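Coenzyme A transferase (PDB 3QLI) binds coenzyme A and probably transfers it between carboxylic acids. Local coordinates at residues Pro219-Ile224 / Val242-Asn247. Residues are numbered along the deposited sequence; the frame is centred on the assembly and turned at random.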
loop_
_atom_site.group_PDB
_atom_site.type_symbol
_atom_site.label_atom_id
_atom_site.label_comp_id
_atom_site.label_asym_id
_atom_site.label_seq_id
_atom_site.Cartn_x
_atom_site.Cartn_y
_atom_site.Cartn_z
ATOM N N PRO A 219 -28.046 -15.691 7.539
ATOM C CA PRO A 219 -27.800 -16.309 8.844
ATOM C C PRO A 219 -26.344 -16.149 9.316
ATOM O O PRO A 219 -26.118 -15.896 10.502
ATOM C CB PRO A 219 -28.143 -17.785 8.600
ATOM C CG PRO A 219 -29.102 -17.762 7.439
ATOM C CD PRO A 219 -28.627 -16.634 6.566
ATOM N N GLU A 220 -25.380 -16.304 8.412
ATOM C CA GLU A 220 -23.959 -16.273 8.797
ATOM C C GLU A 220 -23.560 -14.997 9.526
ATOM O O GLU A 220 -22.585 -14.990 10.271
ATOM C CB GLU A 220 -23.045 -16.469 7.590
ATOM C CG GLU A 220 -23.206 -17.815 6.912
ATOM C CD GLU A 220 -24.214 -17.777 5.770
ATOM O OE1 GLU A 220 -25.326 -17.238 5.962
ATOM O OE2 GLU A 220 -23.884 -18.287 4.677
ATOM N N TYR A 221 -24.308 -13.922 9.307
ATOM C CA TYR A 221 -23.973 -12.624 9.890
ATOM C C TYR A 221 -24.132 -12.618 11.397
ATOM O O TYR A 221 -23.521 -11.806 12.080
ATOM C CB TYR A 221 -24.843 -11.506 9.297
ATOM C CG TYR A 221 -24.503 -11.113 7.865
ATOM C CD1 TYR A 221 -23.374 -11.613 7.230
ATOM C CD2 TYR A 221 -25.317 -10.237 7.156
ATOM C CE1 TYR A 221 -23.067 -11.259 5.915
ATOM C CE2 TYR A 221 -25.024 -9.875 5.844
ATOM C CZ TYR A 221 -23.900 -10.386 5.231
ATOM O OH TYR A 221 -23.611 -10.021 3.932
ATOM N N THR A 222 -24.979 -13.495 11.921
ATOM C CA THR A 222 -25.155 -13.542 13.364
ATOM C C THR A 222 -23.841 -13.931 14.018
ATOM O O THR A 222 -23.354 -13.228 14.900
ATOM C CB THR A 222 -26.281 -14.492 13.795
ATOM O OG1 THR A 222 -27.526 -13.993 13.290
ATOM C CG2 THR A 222 -26.356 -14.574 15.317
ATOM N N SER A 223 -23.259 -15.041 13.577
ATOM C CA SER A 223 -21.998 -15.494 14.160
ATOM C C SER A 223 -20.885 -14.499 13.855
ATOM O O SER A 223 -20.072 -14.174 14.709
ATOM C CB SER A 223 -21.598 -16.855 13.600
ATOM O OG SER A 223 -20.232 -17.112 13.894
ATOM N N ILE A 224 -20.837 -14.040 12.611
ATOM C CA ILE A 224 -19.818 -13.076 12.221
ATOM C C ILE A 224 -19.882 -11.793 13.057
ATOM O O ILE A 224 -18.858 -11.300 13.513
ATOM C CB ILE A 224 -19.893 -12.772 10.724
ATOM C CG1 ILE A 224 -19.552 -14.044 9.932
ATOM C CG2 ILE A 224 -18.947 -11.590 10.375
ATOM C CD1 ILE A 224 -19.688 -13.898 8.404
ATOM N N VAL A 242 -20.863 -0.250 4.563
ATOM C CA VAL A 242 -22.320 -0.237 4.597
ATOM C C VAL A 242 -22.845 -1.666 4.431
ATOM O O VAL A 242 -22.119 -2.545 3.969
ATOM C CB VAL A 242 -22.896 0.645 3.468
ATOM C CG1 VAL A 242 -22.555 2.110 3.697
ATOM C CG2 VAL A 242 -22.362 0.179 2.116
ATOM N N GLY A 243 -24.093 -1.897 4.833
ATOM C CA GLY A 243 -24.722 -3.197 4.650
ATOM C C GLY A 243 -25.338 -3.780 5.908
ATOM O O GLY A 243 -25.275 -3.182 6.987
ATOM N N ALA A 244 -25.940 -4.958 5.767
ATOM C CA ALA A 244 -26.584 -5.629 6.898
ATOM C C ALA A 244 -25.567 -6.031 7.962
ATOM O O ALA A 244 -25.848 -5.936 9.160
ATOM C CB ALA A 244 -27.383 -6.849 6.425
ATOM N N LEU A 245 -24.387 -6.475 7.534
ATOM C CA LEU A 245 -23.381 -6.950 8.493
ATOM C C LEU A 245 -22.916 -5.835 9.442
ATOM O O LEU A 245 -23.056 -5.950 10.658
ATOM C CB LEU A 245 -22.196 -7.613 7.778
ATOM C CG LEU A 245 -21.056 -8.141 8.665
ATOM C CD1 LEU A 245 -21.580 -8.987 9.850
ATOM C CD2 LEU A 245 -20.034 -8.922 7.827
ATOM N N PRO A 246 -22.372 -4.740 8.890
ATOM C CA PRO A 246 -22.041 -3.602 9.762
ATOM C C PRO A 246 -23.211 -3.146 10.646
ATOM O O PRO A 246 -23.001 -2.850 11.820
ATOM C CB PRO A 246 -21.630 -2.494 8.773
ATOM C CG PRO A 246 -21.883 -3.051 7.387
ATOM C CD PRO A 246 -21.875 -4.545 7.518
ATOM N N ASN A 247 -24.424 -3.088 10.106
ATOM C CA ASN A 247 -25.575 -2.756 10.939
ATOM C C ASN A 247 -25.712 -3.719 12.122
ATOM O O ASN A 247 -26.029 -3.308 13.240
ATOM C CB ASN A 247 -26.862 -2.741 10.113
ATOM C CG ASN A 247 -26.945 -1.537 9.187
ATOM O OD1 ASN A 247 -26.032 -0.702 9.142
ATOM N ND2 ASN A 247 -28.035 -1.448 8.430
#
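In the second of the two sheet-bearing halves of this coenzyme A transferase, Tyr-221 and Leu-245 join the first turns of two helices, 220-230 and 244-252, linked in sequence through strand 237-240. The latter helix starts beside a coenzyme A site: Val-242 and Ala-244 contact coenzyme A, although none is bound to this chain here.

Leu-245 lies over one face of the phenol ring. Its CB stands 3.9 Å from the centroid of the Tyr-221 ring and only 2° off the ring normal, a CH-pi contact placed squarely over the centre. Ala-244 comes in differently, at the ring edge, near its plane, with its CB 3.9 Å from CE2 of Tyr-221. Two neighbouring residues of one helical turn therefore hold the ring from above and from the side, and the backbone N of Leu-245 sits 3.8 Å from CE2 of Tyr-221.

Farther along, the branched end of Leu-245 reaches Ile-224, one turn on from the tyrosine. With CG of the leucine anti to the backbone N (chi1 179°), CD1 lies over the CB end of the ring, 4.1 Å from CG of Tyr-221. Both methyls also meet one partner: CG2 of Ile-224 is 3.7 Å from CD1 of Leu-245 and 3.8 Å from CD2 of Leu-245, and the two side chains cross at roughly a right angle.

Gly-243 occupies the N-cap position, its backbone angles (phi 128°) suiting glycine. On helix 220-230, Ser-223 OG is hydrogen-bonded to the carbonyl O of Glu-415.

What joins the two helix starts is thus dispersion and CH-pi attraction: aliphatic carbon meets the aromatic face, and the ring packs on the same first turn that carries Ala-244, a coenzyme A contact residue.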